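Local coordinates for protein purine nucleoside phosphorylase (Anopheles gambiae, PDB 2P4S) that catalyses the phosphorolysis of purine ribo- and deoxyribonucleosides, chiefly inosine and 2'-deoxyinosine, to the free base and pentose 1-phosphate in purine salvage, at residues I221-F226 / V276-G281; N229-G234 / E309-R314; N284-A289 / I302-V307. All blocks are in the same frame, centred on the assembly; numbering follows the deposited sequence.

Overall arrangement
All three contacts are buried but differ in chemistry with their place in the fold. Contact 1 joins the neighbouring parallel strands 214-221 and 272-279 by backbone and hydroxyl bonds. Contact 3 continues the same sheet, since strands 272-279 and 301-303 are neighbours; backbone bonds tie Thr278 and Leu280 to Gly303, and the two centres lie about 9 Å apart. Its segments meet without a direct hydrogen bond, while Glu286 and Ser305 are turned to inhibitor and phosphate. Contact 2, about 19 Å from contact 3, centre to centre, sets a loop against helix 307-315 through mostly apolar contact and one water. It touches contact 1 where Asn222 packs on Ile311, and all three contacts also meet neighbouring subunits of the trimer.

Contact 1 (I221-F226 / V276-G281); sequences INLMGF and VYTCLG
Thr278 reaches Ile221 with its hydroxyl: OG1 donates to Ile221 O over 2.7 Å, approaching 16° out of the carbonyl plane. The threonine's OG1 stands opposite the backbone N (chi1 -166°), the torsion that turns it to this carbonyl. Ile221 N in turn donates to Tyr277 O at 3.2 Å, so the isoleucine backbone is gripped at both its N-H and its carbonyl. These bonds link the parallel neighbours 214-221 and 272-279 ahead of the short helix 223-226. Beyond them, Met224, extended past CG, reaches across to the 279-281 backbone, bringing CE to 3.3 Å from Gly281 N and 4.0 Å from Cys279 SG. Leu223 CD1 lies alongside Leu280 CD2 at 4.0 Å, and Phe226 of a neighbouring subunit packs on both leucines. Asn222 N-caps the helix, with OD1 accepting from Gly225 N at 3.1 Å; the N-H arrives from above the amide carbonyl, not on a lone pair. A water donates to both this OD1 and Cys279 O, bridging cap and strand end. The asparagine's backbone N is held by Glu290 of another neighbouring subunit.

Contact 2 (N229-G234 / E309-R314); sequences NNPLQG and EIITAR
Thr312 turns its hydroxyl oxygen onto the ring of Pro231, an unusual choice of partner for a polar atom: OG1 is 3.7 Å from Pro231 CB and equally close to CG. The oxygen is nevertheless well supplied. It is hydrogen-bonded to the carbonyl of His308, one turn earlier in helix 307-315, and a water donates to it at 2.9 Å; the same water reaches back to Pro231 O through a weak bond. With OG1 opposite its own carbonyl carbon (chi1 -56°), the threonine can serve the helix backbone and still lie against the proline.

Beside this polar patch the contact is mostly apolar. Ile311 offers both its branches to the loop. Its CG2 meets Leu232 CD1 at 3.7 Å and, more loosely, Pro231 CG, while its CD1 methyl makes van der Waals contact with the amide nitrogen of Asn230, ND2, at 4.0 Å.

The loop, which follows helix 223-226 and leads toward helix 253-265, is braced by bonds of its own. Residues Asn230 to Gln233 form a type I beta turn, and Asn230 OD1 accepts from Leu232 N at 2.8 Å, on a lone pair in the carbonyl plane, which makes an Asx turn as well. Pro231 and Leu232 are presented to the helix from this doubly braced bend. Arg243 binds the carbonyls of Leu232 and Gly234. The contact lies at the trimer interface, where Pro283 and Asn284 of a neighbouring subunit pack on Leu232 and Ile311.

With no direct hydrogen bond between them, loop and helix meet by shape, with one water between them held weakly on the loop side, whereas directional bonds mainly shape each partner or tie the loop to Arg243 and to the neighbouring subunit.

Contact 3 (N284-A289 / I302-V307); sequences NFETVA and IGMSTV. With DIH (7-[[(3R,4R)-3-(hydroxymethyl)-4-oxidanyl-pyrrolidin-1-ium-1-yl]methyl]-3,5-dihydropyrrolo[3,2-d]pyrimidin-4-one), chain F; PO4 (phosphate ion), chain D.
Met304 stretches its chain to bring its terminal methyl against the Asn284 carbonyl and obliquely to the Phe285 ring: CE comes to 3.4 Å from Asn284 O and 4.3 Å from Phe285 CD1. Along the way its SD lies 3.5 Å from C2' of the inhibitor's pyrrolidine, so one extended side chain joins the two segments and lines the pocket. Glu286 and Ile302 pass one another with antiparallel side chains, the Ile302 methyl CG2 packing on the carboxylate carbon, Glu286 CD, at 3.5 Å. A bend at chi2 (70°) turns the carboxylate toward the base, where OE1 accepts from N1 of the inhibitor at 2.7 Å in an almost straight bond (174°).

Phe285 closes another side of the site. Its CD1 approaches C6 of the base obliquely at 3.5 Å, while the hydroxymethyl oxygen O5' sits at the ring edge, in plane. Farther along the chain, Ser305 OG donates to phosphate O3 at 2.7 Å and accepts from Thr306 OG1.

The contact joins elements of the beta-alpha-beta unit of strand 272-279, helix 288-296 and strand 301-303. Tyr173, Asn328 and His342 also hold the inhibitor, and Ser118, Ala201 and Arg169 the phosphate. OE1 as acceptor of N1-H matches 6-oxopurines, consistent with activity on inosine and guanosine and none on adenosine, whose N1 has no hydrogen.

Contact 1 (I221-F226 / V276-G281)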
loop_
_atom_site.group_PDB
_atom_site.type_symbol
_atom_site.label_atom_id
_atom_site.label_comp_id
_atom_site.label_asym_id
_atom_site.label_seq_id
_atom_site.Cartn_x
_atom_site.Cartn_y
_atom_site.Cartn_z
ATOM N N ILE A 221 -8.401 1.481 -10.307
ATOM C CA ILE A 221 -7.330 0.628 -9.818
ATOM C C ILE A 221 -7.248 1.027 -8.360
ATOM O O ILE A 221 -6.932 2.198 -8.058
ATOM C CB ILE A 221 -5.959 0.881 -10.548
ATOM C CG1 ILE A 221 -6.002 0.355 -11.999
ATOM C CG2 ILE A 221 -4.832 0.133 -9.784
ATOM C CD1 ILE A 221 -4.887 0.888 -12.980
ATOM N N ASN A 222 -7.552 0.072 -7.472
ATOM C CA ASN A 222 -7.569 0.319 -6.065
ATOM C C ASN A 222 -6.209 -0.047 -5.443
ATOM O O ASN A 222 -6.069 -1.130 -4.929
ATOM C CB ASN A 222 -8.715 -0.436 -5.341
ATOM C CG ASN A 222 -8.831 0.015 -3.897
ATOM O OD1 ASN A 222 -8.117 0.956 -3.487
ATOM N ND2 ASN A 222 -9.676 -0.637 -3.110
ATOM N N LEU A 223 -5.229 0.853 -5.529
ATOM C CA LEU A 223 -3.898 0.653 -4.965
ATOM C C LEU A 223 -3.893 0.522 -3.423
ATOM O O LEU A 223 -3.111 -0.255 -2.862
ATOM C CB LEU A 223 -2.992 1.811 -5.393
ATOM C CG LEU A 223 -2.665 1.973 -6.887
ATOM C CD1 LEU A 223 -1.730 3.174 -7.097
ATOM C CD2 LEU A 223 -2.022 0.654 -7.392
ATOM N N MET A 224 -4.786 1.252 -2.764
ATOM C CA MET A 224 -4.990 1.139 -1.310
ATOM C C MET A 224 -5.364 -0.257 -0.925
ATOM O O MET A 224 -4.759 -0.810 -0.016
ATOM C CB MET A 224 -6.051 2.097 -0.813
ATOM C CG MET A 224 -5.673 3.508 -1.014
ATOM S SD MET A 224 -6.874 4.627 -0.231
ATOM C CE MET A 224 -5.893 6.113 -0.295
ATOM N N GLY A 225 -6.343 -0.813 -1.646
ATOM C CA GLY A 225 -6.816 -2.173 -1.457
ATOM C C GLY A 225 -5.797 -3.258 -1.725
ATOM O O GLY A 225 -5.752 -4.228 -0.981
ATOM N N PHE A 226 -4.977 -3.119 -2.775
ATOM C CA PHE A 226 -3.838 -4.037 -2.984
ATOM C C PHE A 226 -2.989 -4.208 -1.688
ATOM O O PHE A 226 -2.523 -5.297 -1.392
ATOM C CB PHE A 226 -2.893 -3.501 -4.066
ATOM C CG PHE A 226 -3.438 -3.526 -5.481
ATOM C CD1 PHE A 226 -4.671 -4.111 -5.807
ATOM C CD2 PHE A 226 -2.673 -3.005 -6.511
ATOM C CE1 PHE A 226 -5.149 -4.158 -7.160
ATOM C CE2 PHE A 226 -3.147 -3.041 -7.871
ATOM C CZ PHE A 226 -4.370 -3.632 -8.182
ATOM N N VAL A 276 -10.057 5.520 -16.547
ATOM C CA VAL A 276 -9.740 4.783 -15.335
ATOM C C VAL A 276 -9.298 5.762 -14.256
ATOM O O VAL A 276 -8.401 6.608 -14.483
ATOM C CB VAL A 276 -8.668 3.652 -15.632
ATOM C CG1 VAL A 276 -8.216 2.902 -14.340
ATOM C CG2 VAL A 276 -9.165 2.637 -16.789
ATOM N N TYR A 277 -9.873 5.605 -13.043
ATOM C CA TYR A 277 -9.617 6.565 -11.928
ATOM C C TYR A 277 -8.817 5.841 -10.872
ATOM O O TYR A 277 -8.945 4.638 -10.754
ATOM C CB TYR A 277 -10.928 7.099 -11.380
ATOM C CG TYR A 277 -10.831 7.854 -10.079
ATOM C CD1 TYR A 277 -10.646 9.247 -10.069
ATOM C CD2 TYR A 277 -11.017 7.197 -8.845
ATOM C CE1 TYR A 277 -10.586 9.956 -8.878
ATOM C CE2 TYR A 277 -10.965 7.905 -7.644
ATOM C CZ TYR A 277 -10.762 9.278 -7.666
ATOM O OH TYR A 277 -10.728 9.979 -6.480
ATOM N N THR A 278 -7.916 6.518 -10.163
ATOM C CA THR A 278 -7.317 5.853 -9.001
ATOM C C THR A 278 -7.407 6.813 -7.794
ATOM O O THR A 278 -7.368 8.036 -7.999
ATOM C CB THR A 278 -5.878 5.361 -9.230
ATOM O OG1 THR A 278 -5.530 4.449 -8.176
ATOM C CG2 THR A 278 -4.861 6.533 -9.236
ATOM N N CYS A 279 -7.500 6.247 -6.595
ATOM C CA CYS A 279 -7.576 6.971 -5.332
ATOM C C CYS A 279 -6.250 6.846 -4.569
ATOM O O CYS A 279 -5.923 5.768 -4.056
ATOM C CB CYS A 279 -8.727 6.417 -4.478
ATOM S SG CYS A 279 -8.854 7.150 -2.813
ATOM N N LEU A 280 -5.488 7.935 -4.494
ATOM C CA LEU A 280 -4.219 7.931 -3.731
ATOM C C LEU A 280 -4.466 8.514 -2.327
ATOM O O LEU A 280 -5.412 9.238 -2.131
ATOM C CB LEU A 280 -3.127 8.729 -4.473
ATOM C CG LEU A 280 -2.896 8.412 -5.964
ATOM C CD1 LEU A 280 -1.707 9.158 -6.510
ATOM C CD2 LEU A 280 -2.676 6.917 -6.162
ATOM N N GLY A 281 -3.600 8.234 -1.360
ATOM C CA GLY A 281 -3.749 8.809 -0.014
ATOM C C GLY A 281 -3.685 10.348 0.067
ATOM O O GLY A 281 -4.464 10.972 0.817
HETATM O O HOH W 1 -7.189 3.401 -4.287
#

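Contact 2 (N229-G234 / E309-R314)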
loop_
_atom_site.group_PDB
_atom_site.type_symbol
_atom_site.label_atom_id
_atom_site.label_comp_id
_atom_site.label_asym_id
_atom_site.label_seq_id
_atom_site.Cartn_x
_atom_site.Cartn_y
_atom_site.Cartn_z
ATOM N N ASN A 229 -5.718 -1.880 2.508
ATOM C CA ASN A 229 -6.476 -0.768 3.060
ATOM C C ASN A 229 -7.824 -0.710 2.304
ATOM O O ASN A 229 -7.942 -0.127 1.223
ATOM C CB ASN A 229 -5.634 0.496 2.920
ATOM C CG ASN A 229 -6.213 1.699 3.652
ATOM O OD1 ASN A 229 -7.143 1.598 4.458
ATOM N ND2 ASN A 229 -5.625 2.858 3.388
ATOM N N ASN A 230 -8.841 -1.351 2.876
ATOM C CA ASN A 230 -10.143 -1.581 2.182
ATOM C C ASN A 230 -11.215 -1.279 3.189
ATOM O O ASN A 230 -11.070 -1.720 4.296
ATOM C CB ASN A 230 -10.245 -3.051 1.707
ATOM C CG ASN A 230 -11.441 -3.305 0.792
ATOM O OD1 ASN A 230 -12.571 -3.350 1.259
ATOM N ND2 ASN A 230 -11.196 -3.513 -0.513
ATOM N N PRO A 231 -12.310 -0.577 2.801
ATOM C CA PRO A 231 -13.429 -0.348 3.747
ATOM C C PRO A 231 -14.146 -1.641 4.249
ATOM O O PRO A 231 -14.864 -1.594 5.236
ATOM C CB PRO A 231 -14.387 0.548 2.945
ATOM C CG PRO A 231 -14.110 0.207 1.531
ATOM C CD PRO A 231 -12.624 0.014 1.480
ATOM N N LEU A 232 -13.908 -2.782 3.630
ATOM C CA LEU A 232 -14.619 -3.969 4.029
ATOM C C LEU A 232 -13.791 -4.869 4.934
ATOM O O LEU A 232 -14.236 -5.938 5.321
ATOM C CB LEU A 232 -15.082 -4.748 2.784
ATOM C CG LEU A 232 -15.820 -3.956 1.704
ATOM C CD1 LEU A 232 -16.056 -4.903 0.552
ATOM C CD2 LEU A 232 -17.138 -3.321 2.226
ATOM N N GLN A 233 -12.568 -4.460 5.252
ATOM C CA GLN A 233 -11.714 -5.299 6.125
ATOM C C GLN A 233 -12.390 -5.480 7.497
ATOM O O GLN A 233 -12.978 -4.545 8.024
ATOM C CB GLN A 233 -10.317 -4.695 6.288
ATOM C CG GLN A 233 -9.277 -5.703 6.857
ATOM C CD GLN A 233 -8.073 -5.024 7.477
ATOM O OE1 GLN A 233 -8.047 -3.790 7.625
ATOM N NE2 GLN A 233 -7.066 -5.805 7.827
ATOM N N GLY A 234 -12.327 -6.690 8.040
ATOM C CA GLY A 234 -12.959 -7.006 9.316
ATOM C C GLY A 234 -14.177 -7.900 9.121
ATOM O O GLY A 234 -14.493 -8.266 7.999
ATOM N N GLU A 309 -15.952 4.341 -1.389
ATOM C CA GLU A 309 -17.401 4.581 -1.445
ATOM C C GLU A 309 -18.128 3.647 -2.458
ATOM O O GLU A 309 -19.187 3.057 -2.162
ATOM C CB GLU A 309 -17.662 6.061 -1.811
ATOM C CG GLU A 309 -17.161 7.066 -0.771
ATOM C CD GLU A 309 -16.816 8.430 -1.374
ATOM O OE1 GLU A 309 -17.066 8.649 -2.579
ATOM O OE2 GLU A 309 -16.302 9.308 -0.640
ATOM N N ILE A 310 -17.590 3.587 -3.673
ATOM C CA ILE A 310 -18.053 2.657 -4.699
ATOM C C ILE A 310 -17.992 1.195 -4.264
ATOM O O ILE A 310 -18.917 0.459 -4.499
ATOM C CB ILE A 310 -17.271 2.882 -6.047
ATOM C CG1 ILE A 310 -17.556 4.310 -6.585
ATOM C CG2 ILE A 310 -17.655 1.811 -7.078
ATOM C CD1 ILE A 310 -18.976 4.499 -7.264
ATOM N N ILE A 311 -16.917 0.766 -3.617
ATOM C CA ILE A 311 -16.799 -0.621 -3.175
ATOM C C ILE A 311 -17.857 -0.965 -2.107
ATOM O O ILE A 311 -18.478 -2.049 -2.112
ATOM C CB ILE A 311 -15.368 -0.862 -2.636
ATOM C CG1 ILE A 311 -14.373 -0.941 -3.792
ATOM C CG2 ILE A 311 -15.263 -2.122 -1.796
ATOM C CD1 ILE A 311 -12.914 -1.158 -3.321
ATOM N N THR A 312 -18.062 -0.033 -1.186
ATOM C CA THR A 312 -19.145 -0.164 -0.194
ATOM C C THR A 312 -20.531 -0.224 -0.861
ATOM O O THR A 312 -21.367 -1.008 -0.470
ATOM C CB THR A 312 -19.061 0.996 0.814
ATOM O OG1 THR A 312 -17.741 0.997 1.409
ATOM C CG2 THR A 312 -20.129 0.854 1.881
ATOM N N ALA A 313 -20.769 0.617 -1.861
ATOM C CA ALA A 313 -22.025 0.617 -2.601
ATOM C C ALA A 313 -22.278 -0.731 -3.275
ATOM O O ALA A 313 -23.364 -1.278 -3.191
ATOM C CB ALA A 313 -22.037 1.712 -3.625
ATOM N N ARG A 314 -21.259 -1.266 -3.926
ATOM C CA ARG A 314 -21.360 -2.530 -4.662
ATOM C C ARG A 314 -21.612 -3.646 -3.694
ATOM O O ARG A 314 -22.395 -4.521 -3.965
ATOM C CB ARG A 314 -20.051 -2.806 -5.453
ATOM C CG ARG A 314 -19.886 -1.870 -6.644
ATOM C CD ARG A 314 -21.198 -1.824 -7.488
ATOM N NE ARG A 314 -21.300 -3.022 -8.306
ATOM C CZ ARG A 314 -22.432 -3.559 -8.762
ATOM N NH1 ARG A 314 -23.613 -3.006 -8.459
ATOM N NH2 ARG A 314 -22.366 -4.677 -9.514
HETATM O O HOH W 2 -17.596 0.338 4.273
#

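Contact 3 (N284-A289 / I302-V307)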
loop_
_atom_site.group_PDB
_atom_site.type_symbol
_atom_site.label_atom_id
_atom_site.label_comp_id
_atom_site.label_asym_id
_atom_site.label_seq_id
_atom_site.Cartn_x
_atom_site.Cartn_y
_atom_site.Cartn_z
ATOM N N ASN A 284 -0.488 15.519 -0.329
ATOM C CA ASN A 284 0.348 16.115 -1.379
ATOM C C ASN A 284 -0.085 15.604 -2.775
ATOM O O ASN A 284 -0.643 14.506 -2.915
ATOM C CB ASN A 284 1.840 15.860 -1.098
ATOM C CG ASN A 284 2.207 14.376 -1.147
ATOM O OD1 ASN A 284 2.014 13.650 -0.180
ATOM N ND2 ASN A 284 2.714 13.920 -2.292
ATOM N N PHE A 285 0.133 16.410 -3.802
ATOM C CA PHE A 285 -0.141 15.960 -5.175
ATOM C C PHE A 285 1.066 15.123 -5.649
ATOM O O PHE A 285 2.099 15.047 -4.982
ATOM C CB PHE A 285 -0.432 17.159 -6.117
ATOM C CG PHE A 285 -1.639 17.974 -5.725
ATOM C CD1 PHE A 285 -2.926 17.526 -5.980
ATOM C CD2 PHE A 285 -1.492 19.239 -5.113
ATOM C CE1 PHE A 285 -4.069 18.296 -5.607
ATOM C CE2 PHE A 285 -2.618 20.018 -4.756
ATOM C CZ PHE A 285 -3.917 19.514 -5.006
ATOM N N GLU A 286 0.953 14.536 -6.829
ATOM C CA GLU A 286 1.907 13.538 -7.317
ATOM C C GLU A 286 3.208 14.109 -7.929
ATOM O O GLU A 286 3.211 15.176 -8.534
ATOM C CB GLU A 286 1.193 12.680 -8.365
ATOM C CG GLU A 286 0.021 11.892 -7.804
ATOM C CD GLU A 286 -1.186 12.807 -7.405
ATOM O OE1 GLU A 286 -1.477 13.752 -8.195
ATOM O OE2 GLU A 286 -1.822 12.582 -6.314
ATOM N N THR A 287 4.303 13.376 -7.780
ATOM C CA THR A 287 5.545 13.677 -8.487
ATOM C C THR A 287 5.442 13.327 -10.016
ATOM O O THR A 287 4.514 12.614 -10.476
ATOM C CB THR A 287 6.753 12.951 -7.869
ATOM O OG1 THR A 287 6.708 11.561 -8.210
ATOM C CG2 THR A 287 6.797 13.107 -6.344
ATOM N N VAL A 288 6.413 13.818 -10.781
ATOM C CA VAL A 288 6.470 13.547 -12.203
ATOM C C VAL A 288 6.644 12.050 -12.403
ATOM O O VAL A 288 5.944 11.487 -13.234
ATOM C CB VAL A 288 7.639 14.338 -12.896
ATOM C CG1 VAL A 288 7.986 13.739 -14.293
ATOM C CG2 VAL A 288 7.311 15.835 -13.001
ATOM N N ALA A 289 7.544 11.420 -11.632
ATOM C CA ALA A 289 7.803 9.997 -11.738
ATOM C C ALA A 289 6.556 9.144 -11.387
ATOM O O ALA A 289 6.351 8.110 -12.014
ATOM C CB ALA A 289 9.022 9.555 -10.827
ATOM N N ILE A 302 -6.359 11.010 -11.633
ATOM C CA ILE A 302 -5.801 10.754 -10.307
ATOM C C ILE A 302 -6.512 11.595 -9.257
ATOM O O ILE A 302 -6.591 12.827 -9.386
ATOM C CB ILE A 302 -4.273 11.043 -10.227
ATOM C CG1 ILE A 302 -3.470 10.131 -11.199
ATOM C CG2 ILE A 302 -3.782 10.821 -8.757
ATOM C CD1 ILE A 302 -1.979 10.682 -11.560
ATOM N N GLY A 303 -7.013 10.928 -8.221
ATOM C CA GLY A 303 -7.747 11.606 -7.190
ATOM C C GLY A 303 -7.421 11.067 -5.823
ATOM O O GLY A 303 -6.431 10.361 -5.680
ATOM N N MET A 304 -8.273 11.386 -4.831
ATOM C CA MET A 304 -8.069 10.944 -3.440
ATOM C C MET A 304 -9.353 10.501 -2.726
ATOM O O MET A 304 -9.443 10.640 -1.510
ATOM C CB MET A 304 -7.430 12.080 -2.615
ATOM C CG MET A 304 -6.107 12.601 -3.195
ATOM S SD MET A 304 -5.496 13.937 -2.212
ATOM C CE MET A 304 -4.016 14.472 -3.104
ATOM N N SER A 305 -10.353 9.963 -3.438
ATOM C CA SER A 305 -11.624 9.632 -2.790
ATOM C C SER A 305 -12.356 8.548 -3.573
ATOM O O SER A 305 -11.733 7.882 -4.428
ATOM C CB SER A 305 -12.478 10.884 -2.669
ATOM O OG SER A 305 -13.008 11.222 -3.940
ATOM N N THR A 306 -13.661 8.350 -3.294
ATOM C CA THR A 306 -14.564 7.652 -4.277
ATOM C C THR A 306 -14.476 6.134 -4.346
ATOM O O THR A 306 -15.502 5.454 -4.235
ATOM C CB THR A 306 -14.377 8.245 -5.711
ATOM O OG1 THR A 306 -14.732 9.619 -5.653
ATOM C CG2 THR A 306 -15.257 7.553 -6.783
ATOM N N VAL A 307 -13.266 5.611 -4.518
ATOM C CA VAL A 307 -13.072 4.164 -4.810
ATOM C C VAL A 307 -13.745 3.281 -3.720
ATOM O O VAL A 307 -14.492 2.370 -4.030
ATOM C CB VAL A 307 -11.528 3.796 -5.045
ATOM C CG1 VAL A 307 -11.258 2.279 -4.903
ATOM C CG2 VAL A 307 -11.084 4.244 -6.396
HETATM O "O5'" DIH F . -7.266 19.977 -4.083
HETATM C "C5'" DIH F . -7.046 18.786 -3.303
HETATM C "C4'" DIH F . -8.361 18.045 -3.269
HETATM C "C6'" DIH F . -8.911 17.802 -4.692
HETATM C "C3'" DIH F . -8.177 16.689 -2.623
HETATM O "O3'" DIH F . -9.374 16.369 -1.912
HETATM C "C2'" DIH F . -8.071 15.740 -3.803
HETATM N "N1'" DIH F . -9.056 16.320 -4.769
HETATM C C10 DIH F . -8.938 15.664 -6.080
HETATM C C9 DIH F . -7.807 16.077 -6.997
HETATM C C8 DIH F . -7.860 17.136 -7.942
HETATM N N7 DIH F . -6.670 17.183 -8.602
HETATM C C5 DIH F . -5.849 16.208 -8.132
HETATM C C6 DIH F . -4.482 15.732 -8.490
HETATM O O6 DIH F . -3.771 16.308 -9.413
HETATM N N1 DIH F . -4.033 14.675 -7.782
HETATM C C2 DIH F . -4.751 14.055 -6.796
HETATM N N3 DIH F . -5.997 14.434 -6.471
HETATM C C4 DIH F . -6.548 15.503 -7.138
HETATM P P PO4 D . -12.591 15.130 -4.016
HETATM O O1 PO4 D . -13.318 15.737 -5.173
HETATM O O2 PO4 D . -13.563 15.047 -2.838
HETATM O O3 PO4 D . -12.101 13.755 -4.276
HETATM O O4 PO4 D . -11.415 16.007 -3.706
#